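Cycloalternan-forming enzyme (PDB 5F7U) belongs to glycoside hydrolase family 31, joining a TIM-barrel domain to several beta-rich domains, among them a family 6 carbohydrate-binding module. Local coordinates at residues A[1001-1005]-A[1014-1018]; A[624-628]-A[709-713]; A[607-611]-A[751-755]. The protein carries 1 engineered substitution. One frame throughout, in Å; residues are numbered along the deposited sequence.

Interaction 1: residues A[1001-1005]-A[1014-1018]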
loop_
_atom_site.group_PDB
_atom_site.type_symbol
_atom_site.label_atom_id
_atom_site.label_comp_id
_atom_site.label_asym_id
_atom_site.label_seq_id
_atom_site.Cartn_x
_atom_site.Cartn_y
_atom_site.Cartn_z
ATOM N N ASP A 1001 -53.229 -11.196 23.581
ATOM C CA ASP A 1001 -52.569 -12.175 22.690
ATOM C C ASP A 1001 -52.432 -11.625 21.281
ATOM O O ASP A 1001 -53.353 -10.998 20.749
ATOM C CB ASP A 1001 -53.368 -13.488 22.606
ATOM C CG ASP A 1001 -53.341 -14.291 23.891
ATOM O OD1 ASP A 1001 -52.645 -13.906 24.852
ATOM O OD2 ASP A 1001 -54.041 -15.327 23.941
ATOM N N ALA A 1002 -51.278 -11.865 20.677
ATOM C CA ALA A 1002 -51.033 -11.407 19.324
ATOM C C ALA A 1002 -50.659 -12.575 18.430
ATOM O O ALA A 1002 -50.266 -13.647 18.923
ATOM C CB ALA A 1002 -49.923 -10.372 19.321
ATOM N N THR A 1003 -50.810 -12.374 17.122
ATOM C CA THR A 1003 -50.228 -13.287 16.123
ATOM C C THR A 1003 -49.499 -12.501 15.043
ATOM O O THR A 1003 -49.890 -11.376 14.697
ATOM C CB THR A 1003 -51.259 -14.220 15.428
ATOM O OG1 THR A 1003 -52.155 -13.439 14.637
ATOM C CG2 THR A 1003 -52.068 -15.054 16.428
ATOM N N ARG A 1004 -48.427 -13.103 14.530
ATOM C CA ARG A 1004 -47.706 -12.589 13.358
ATOM C C ARG A 1004 -47.421 -13.725 12.386
ATOM O O ARG A 1004 -47.415 -14.899 12.758
ATOM C CB ARG A 1004 -46.398 -11.891 13.751
ATOM C CG ARG A 1004 -46.555 -10.611 14.566
ATOM C CD ARG A 1004 -47.171 -9.472 13.762
ATOM N NE ARG A 1004 -47.242 -8.242 14.554
ATOM C CZ ARG A 1004 -48.171 -7.974 15.474
ATOM N NH1 ARG A 1004 -48.132 -6.812 16.120
ATOM N NH2 ARG A 1004 -49.144 -8.845 15.753
ATOM N N THR A 1005 -47.196 -13.362 11.129
ATOM C CA THR A 1005 -46.920 -14.336 10.091
ATOM C C THR A 1005 -45.435 -14.231 9.789
ATOM O O THR A 1005 -44.885 -13.122 9.720
ATOM C CB THR A 1005 -47.793 -14.055 8.851
ATOM O OG1 THR A 1005 -49.171 -14.203 9.209
ATOM C CG2 THR A 1005 -47.489 -15.018 7.728
ATOM N N GLN A 1014 -47.667 -19.191 10.872
ATOM C CA GLN A 1014 -48.188 -18.193 11.790
ATOM C C GLN A 1014 -47.741 -18.513 13.214
ATOM O O GLN A 1014 -47.744 -19.674 13.623
ATOM C CB GLN A 1014 -49.714 -18.103 11.699
ATOM C CG GLN A 1014 -50.277 -16.827 12.327
ATOM C CD GLN A 1014 -51.789 -16.696 12.235
ATOM O OE1 GLN A 1014 -52.538 -17.608 12.603
ATOM N NE2 GLN A 1014 -52.249 -15.540 11.766
ATOM N N ILE A 1015 -47.361 -17.477 13.956
ATOM C CA ILE A 1015 -46.860 -17.653 15.318
ATOM C C ILE A 1015 -47.775 -16.942 16.306
ATOM O O ILE A 1015 -48.351 -15.900 15.990
ATOM C CB ILE A 1015 -45.397 -17.185 15.495
ATOM C CG1 ILE A 1015 -45.264 -15.661 15.337
ATOM C CG2 ILE A 1015 -44.495 -17.933 14.511
ATOM C CD1 ILE A 1015 -43.873 -15.102 15.638
ATOM N N THR A 1016 -47.890 -17.532 17.487
ATOM C CA THR A 1016 -48.733 -17.014 18.564
ATOM C C THR A 1016 -47.847 -16.391 19.614
ATOM O O THR A 1016 -46.876 -17.006 20.082
ATOM C CB THR A 1016 -49.580 -18.133 19.188
ATOM O OG1 THR A 1016 -50.511 -18.593 18.210
ATOM C CG2 THR A 1016 -50.362 -17.625 20.401
ATOM N N LEU A 1017 -48.181 -15.159 19.969
ATOM C CA LEU A 1017 -47.415 -14.397 20.919
ATOM C C LEU A 1017 -48.348 -14.023 22.068
ATOM O O LEU A 1017 -49.056 -13.019 21.973
ATOM C CB LEU A 1017 -46.848 -13.160 20.235
ATOM C CG LEU A 1017 -45.972 -13.437 19.010
ATOM C CD1 LEU A 1017 -45.789 -12.182 18.169
ATOM C CD2 LEU A 1017 -44.634 -14.016 19.460
ATOM N N PRO A 1018 -48.382 -14.848 23.142
ATOM C CA PRO A 1018 -49.301 -14.583 24.266
ATOM C C PRO A 1018 -49.116 -13.220 24.929
ATOM O O PRO A 1018 -48.012 -12.669 24.935
ATOM C CB PRO A 1018 -48.973 -15.695 25.272
ATOM C CG PRO A 1018 -48.352 -16.781 24.457
ATOM C CD PRO A 1018 -47.619 -16.094 23.339
#
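A beta hairpin, strands 1002-1008 and 1011-1017, forms this contact at one margin of a five-stranded antiparallel sheet in the family 6 carbohydrate-binding module. Strand 1011-1017 is an outermost strand of the sheet, so within it the strand pairs with its hairpin partner alone. Q1014 stands opposite T1005 as a non-hydrogen-bonded pair, its CA giving a CA-H...O contact to R1004 O at 3.5 Å. Its long amide side chain reaches across the hairpin to D1050 OD1, and T1003 and T1005, on the same face, also bond D1050 through their hydroxyls. I1015 faces R1004 in a hydrogen-bonded pair: I1015 N to R1004 O is 2.8 Å, the return bond from R1004 N to I1015 O a longer 3.2 Å. The beta-branched isoleucine turns to the buried face. T1016 pairs with T1003 on the face of Q1014, where a small polar residue suits the solvent. L1017 meets A1002 in the second hydrogen-bonded pair, with A1002 N to L1017 O and L1017 N to A1002 O both 2.8 Å. Small A1002 leaves room for L1017, and R1004 beside them bonds the O of A1052, a residue of a glycan pocket whose bound glucose is about 7 Å from the A1002 side chain. P1018 follows the strand, facing D1001 beyond the last hydrogen-bonded pair, where a residue without an amide hydrogen costs the hairpin no bond; D1001 OD1, which accepts a hydrogen bond from K1019 N, lies 3.5 Å from P1018 CA.

Interaction 2: residues A[624-628]-A[709-713]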
loop_
_atom_site.group_PDB
_atom_site.type_symbol
_atom_site.label_atom_id
_atom_site.label_comp_id
_atom_site.label_asym_id
_atom_site.label_seq_id
_atom_site.Cartn_x
_atom_site.Cartn_y
_atom_site.Cartn_z
ATOM N N GLY A 624 3.626 -5.160 -1.914
ATOM C CA GLY A 624 4.495 -5.453 -0.762
ATOM C C GLY A 624 4.857 -4.224 0.062
ATOM O O GLY A 624 5.667 -4.319 0.996
ATOM N N VAL A 625 4.265 -3.075 -0.266
ATOM C CA VAL A 625 4.500 -1.835 0.496
ATOM C C VAL A 625 3.278 -1.668 1.410
ATOM O O VAL A 625 2.234 -1.155 1.001
ATOM C CB VAL A 625 4.736 -0.611 -0.424
ATOM C CG1 VAL A 625 4.910 0.672 0.399
ATOM C CG2 VAL A 625 5.974 -0.844 -1.278
ATOM N N SER A 626 3.425 -2.146 2.640
ATOM C CA SER A 626 2.316 -2.269 3.585
ATOM C C SER A 626 2.222 -1.056 4.502
ATOM O O SER A 626 1.124 -0.641 4.855
ATOM C CB SER A 626 2.556 -3.532 4.416
ATOM O OG SER A 626 1.597 -3.718 5.453
ATOM N N TYR A 627 3.374 -0.498 4.890
ATOM C CA TYR A 627 3.373 0.633 5.837
ATOM C C TYR A 627 3.191 1.914 5.053
ATOM O O TYR A 627 4.149 2.665 4.803
ATOM C CB TYR A 627 4.654 0.676 6.662
ATOM C CG TYR A 627 4.898 -0.540 7.551
ATOM C CD1 TYR A 627 3.887 -1.502 7.817
ATOM C CD2 TYR A 627 6.160 -0.731 8.119
ATOM C CE1 TYR A 627 4.159 -2.606 8.630
ATOM C CE2 TYR A 627 6.431 -1.813 8.945
ATOM C CZ TYR A 627 5.439 -2.748 9.197
ATOM O OH TYR A 627 5.751 -3.835 10.006
ATOM N N TRP A 628 1.942 2.131 4.646
ATOM C CA TRP A 628 1.591 3.176 3.693
ATOM C C TRP A 628 0.772 4.273 4.384
ATOM O O TRP A 628 -0.134 3.978 5.172
ATOM C CB TRP A 628 0.833 2.547 2.519
ATOM C CG TRP A 628 0.268 3.542 1.519
ATOM C CD1 TRP A 628 0.854 3.968 0.354
ATOM C CD2 TRP A 628 -0.995 4.204 1.598
ATOM N NE1 TRP A 628 0.050 4.865 -0.282
ATOM C CE2 TRP A 628 -1.094 5.037 0.461
ATOM C CE3 TRP A 628 -2.062 4.171 2.526
ATOM C CZ2 TRP A 628 -2.224 5.814 0.198
ATOM C CZ3 TRP A 628 -3.179 4.986 2.295
ATOM C CH2 TRP A 628 -3.258 5.774 1.124
ATOM N N ALA A 709 0.976 -5.222 11.864
ATOM C CA ALA A 709 2.259 -4.700 11.371
ATOM C C ALA A 709 3.360 -5.776 11.451
ATOM O O ALA A 709 4.149 -5.948 10.513
ATOM C CB ALA A 709 2.663 -3.453 12.148
ATOM N N LYS A 710 3.372 -6.535 12.539
ATOM C CA LYS A 710 4.328 -7.626 12.693
ATOM C C LYS A 710 4.058 -8.737 11.688
ATOM O O LYS A 710 5.002 -9.320 11.162
ATOM C CB LYS A 710 4.288 -8.165 14.138
ATOM C CG LYS A 710 5.112 -9.420 14.410
ATOM C CD LYS A 710 6.594 -9.133 14.528
ATOM C CE LYS A 710 7.286 -10.049 15.536
ATOM N NZ LYS A 710 6.881 -11.483 15.439
ATOM N N ASP A 711 2.777 -9.013 11.423
ATOM C CA ASP A 711 2.403 -10.035 10.436
ATOM C C ASP A 711 2.865 -9.656 9.025
ATOM O O ASP A 711 3.216 -10.525 8.222
ATOM C CB ASP A 711 0.907 -10.314 10.435
ATOM C CG ASP A 711 0.575 -11.709 9.880
ATOM O OD1 ASP A 711 1.310 -12.676 10.188
ATOM O OD2 ASP A 711 -0.433 -11.837 9.162
ATOM N N THR A 712 2.873 -8.359 8.725
ATOM C CA THR A 712 3.481 -7.903 7.455
ATOM C C THR A 712 4.966 -8.279 7.405
ATOM O O THR A 712 5.452 -8.818 6.407
ATOM C CB THR A 712 3.369 -6.382 7.289
ATOM O OG1 THR A 712 1.999 -6.009 7.166
ATOM C CG2 THR A 712 4.138 -5.935 6.022
ATOM N N ALA A 713 5.678 -7.964 8.481
ATOM C CA ALA A 713 7.133 -8.147 8.526
ATOM C C ALA A 713 7.491 -9.626 8.493
ATOM O O ALA A 713 8.462 -10.018 7.823
ATOM C CB ALA A 713 7.721 -7.471 9.763
#
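Two hydroxyl hydrogen bonds fasten the loop 624-628 to the helix 702-715. Y627 OH donates to A709 O at 2.7 Å; that carbonyl also accepts A713 N in the helix, so the phenol shares an acceptor already in use. S626 OG donates to T712 OG1 at 2.9 Å, and both hydroxyls have further partners, M719 N for S626 and K717 O for T712. Small hydroxyl side chains suit this buried polar seam, each CA-to-CB bond pointing toward the other segment.

Apolar packing fills the rest. Y627 CE1 lies 3.9 Å from A709 CB and 4.1 Å from T712 CB, and alanine lets the ring come close to the helix. The tyrosine also meets F365 edge-to-face.

The backbone explains the loop's path: G624, at positive phi, is the C-prime residue of a Schellman motif ending helix 607-622, and Y627 centres an inverse gamma turn. This is an alpha-beta loop of a TIM barrel, leading into its seventh strand, 628-631.

Interaction 3: residues A[607-611]-A[751-755]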
loop_
_atom_site.group_PDB
_atom_site.type_symbol
_atom_site.label_atom_id
_atom_site.label_comp_id
_atom_site.label_asym_id
_atom_site.label_seq_id
_atom_site.Cartn_x
_atom_site.Cartn_y
_atom_site.Cartn_z
ATOM N N PHE A 607 -12.431 15.098 -2.967
ATOM C CA PHE A 607 -12.860 13.697 -2.949
ATOM C C PHE A 607 -12.225 12.898 -4.088
ATOM O O PHE A 607 -11.876 11.735 -3.904
ATOM C CB PHE A 607 -14.385 13.592 -2.956
ATOM C CG PHE A 607 -14.991 13.666 -1.589
ATOM C CD1 PHE A 607 -15.022 12.537 -0.777
ATOM C CD2 PHE A 607 -15.516 14.867 -1.090
ATOM C CE1 PHE A 607 -15.583 12.588 0.495
ATOM C CE2 PHE A 607 -16.085 14.925 0.191
ATOM C CZ PHE A 607 -16.106 13.776 0.976
ATOM N N ASP A 608 -12.056 13.516 -5.258
ATOM C CA ASP A 608 -11.333 12.837 -6.350
ATOM C C ASP A 608 -9.918 12.424 -5.913
ATOM O O ASP A 608 -9.454 11.304 -6.204
ATOM C CB ASP A 608 -11.293 13.729 -7.609
ATOM C CG ASP A 608 -12.602 13.720 -8.398
ATOM O OD1 ASP A 608 -13.510 12.897 -8.141
ATOM O OD2 ASP A 608 -12.739 14.563 -9.308
ATOM N N SER A 609 -9.228 13.311 -5.201
ATOM C CA SER A 609 -7.886 12.975 -4.713
ATOM C C SER A 609 -7.933 11.868 -3.661
ATOM O O SER A 609 -7.084 10.993 -3.666
ATOM C CB SER A 609 -7.151 14.196 -4.138
ATOM O OG SER A 609 -7.000 15.177 -5.166
ATOM N N PHE A 610 -8.925 11.936 -2.775
ATOM C CA PHE A 610 -9.140 10.907 -1.729
ATOM C C PHE A 610 -9.288 9.551 -2.429
ATOM O O PHE A 610 -8.628 8.574 -2.036
ATOM C CB PHE A 610 -10.403 11.304 -0.951
ATOM C CG PHE A 610 -10.763 10.432 0.246
ATOM C CD1 PHE A 610 -9.935 9.427 0.754
ATOM C CD2 PHE A 610 -11.975 10.714 0.908
ATOM C CE1 PHE A 610 -10.326 8.681 1.871
ATOM C CE2 PHE A 610 -12.375 9.980 2.031
ATOM C CZ PHE A 610 -11.537 8.965 2.517
ATOM N N GLN A 611 -10.112 9.500 -3.483
ATOM C CA GLN A 611 -10.282 8.263 -4.253
ATOM C C GLN A 611 -8.965 7.762 -4.814
ATOM O O GLN A 611 -8.682 6.557 -4.737
ATOM C CB GLN A 611 -11.292 8.437 -5.377
ATOM C CG GLN A 611 -12.720 8.657 -4.865
ATOM C CD GLN A 611 -13.636 9.279 -5.903
ATOM O OE1 GLN A 611 -13.359 9.206 -7.116
ATOM N NE2 GLN A 611 -14.719 9.919 -5.442
ATOM N N ILE A 751 -16.374 6.252 3.042
ATOM C CA ILE A 751 -17.232 6.965 2.102
ATOM C C ILE A 751 -16.324 7.962 1.393
ATOM O O ILE A 751 -15.853 8.941 2.010
ATOM C CB ILE A 751 -18.418 7.679 2.809
ATOM C CG1 ILE A 751 -19.501 6.687 3.254
ATOM C CG2 ILE A 751 -19.119 8.627 1.833
ATOM C CD1 ILE A 751 -19.176 5.821 4.452
ATOM N N VAL A 752 -16.061 7.707 0.108
ATOM C CA VAL A 752 -15.099 8.533 -0.647
ATOM C C VAL A 752 -15.786 9.317 -1.762
ATOM O O VAL A 752 -15.127 9.831 -2.676
ATOM C CB VAL A 752 -13.929 7.698 -1.222
ATOM C CG1 VAL A 752 -13.171 7.005 -0.088
ATOM C CG2 VAL A 752 -14.453 6.672 -2.221
ATOM N N GLN A 753 -17.108 9.418 -1.667
ATOM C CA GLN A 753 -17.899 10.203 -2.624
ATOM C C GLN A 753 -18.574 11.356 -1.920
ATOM O O GLN A 753 -19.182 11.182 -0.869
ATOM C CB GLN A 753 -18.961 9.335 -3.289
ATOM C CG GLN A 753 -18.386 8.173 -4.089
ATOM C CD GLN A 753 -19.462 7.255 -4.619
ATOM O OE1 GLN A 753 -20.551 7.710 -4.986
ATOM N NE2 GLN A 753 -19.181 5.951 -4.655
ATOM N N GLU A 754 -18.421 12.537 -2.507
ATOM C CA GLU A 754 -19.021 13.764 -1.998
ATOM C C GLU A 754 -20.550 13.651 -1.953
ATOM O O GLU A 754 -21.180 13.202 -2.918
ATOM C CB GLU A 754 -18.593 14.920 -2.885
ATOM C CG GLU A 754 -18.852 16.316 -2.316
ATOM C CD GLU A 754 -18.419 17.425 -3.276
ATOM O OE1 GLU A 754 -17.568 17.194 -4.158
ATOM O OE2 GLU A 754 -18.947 18.547 -3.182
ATOM N N GLY A 755 -21.132 14.045 -0.821
ATOM C CA GLY A 755 -22.584 14.002 -0.607
ATOM C C GLY A 755 -23.192 12.638 -0.306
ATOM O O GLY A 755 -24.394 12.534 -0.101
HETATM O O HOH W 1 -14.254 17.338 -3.493
#
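This is a mixed aromatic and polar contact between domains: the first turn of helix 607-622, on the TIM barrel, meets the loop between strands 746-748 and 758-763 of the C-terminal beta domain. F607, F610 and Q611, spaced three and four residues apart, share the side of the helix that faces the loop. V752 fits among them. Its CG1 sits over the F610 ring, 3.7 Å from the centroid and 13° off the normal, a CH-pi contact for which a branched aliphatic residue is well shaped. Its CG2 meets Q611 CG at 3.7 Å, while the amide beyond supplies the direct hydrogen bond of the contact: Q611 NE2 donates to V752 O at 2.8 Å and is nearly straight, at 173°. The flat F607 ring lies under the backbone, with E754 N and Q753 C over one face, and F607 CD2 touches E754 CB at 3.6 Å. I751 O, buried without a polar partner, lies 3.6 Å from F610 CE2. At the solvent margin a water accepts from F607 N (2.9 Å), an amide left open at the helix start, and donates weakly to E754 OE1 (3.4 Å). Around these residues, L644 packs on both phenylalanines and W630 meets the F610 ring almost parallel. The whole is an interface between a barrel helix and the C-terminal beta domain of a family 31 glycoside hydrolase.

Interactions 2 and 3 share helix 607-622: 607-611 is its first turn, and 624-628 is the loop just beyond its far end. Their centres are 25 Å apart and their nearest atoms about 7 Å. Along the chain the order is 607-611, 624-628, 709-713, 751-755, so interaction 2 is enclosed by interaction 3; together they tie the start of this helix, and the loop that follows it, to later parts of the chain, helix 702-715 and the C-terminal beta domain. Interaction 1 follows much later and lies in the separate carbohydrate-binding module, 55 Å and 47 Å (centre to centre) from interactions 2 and 3.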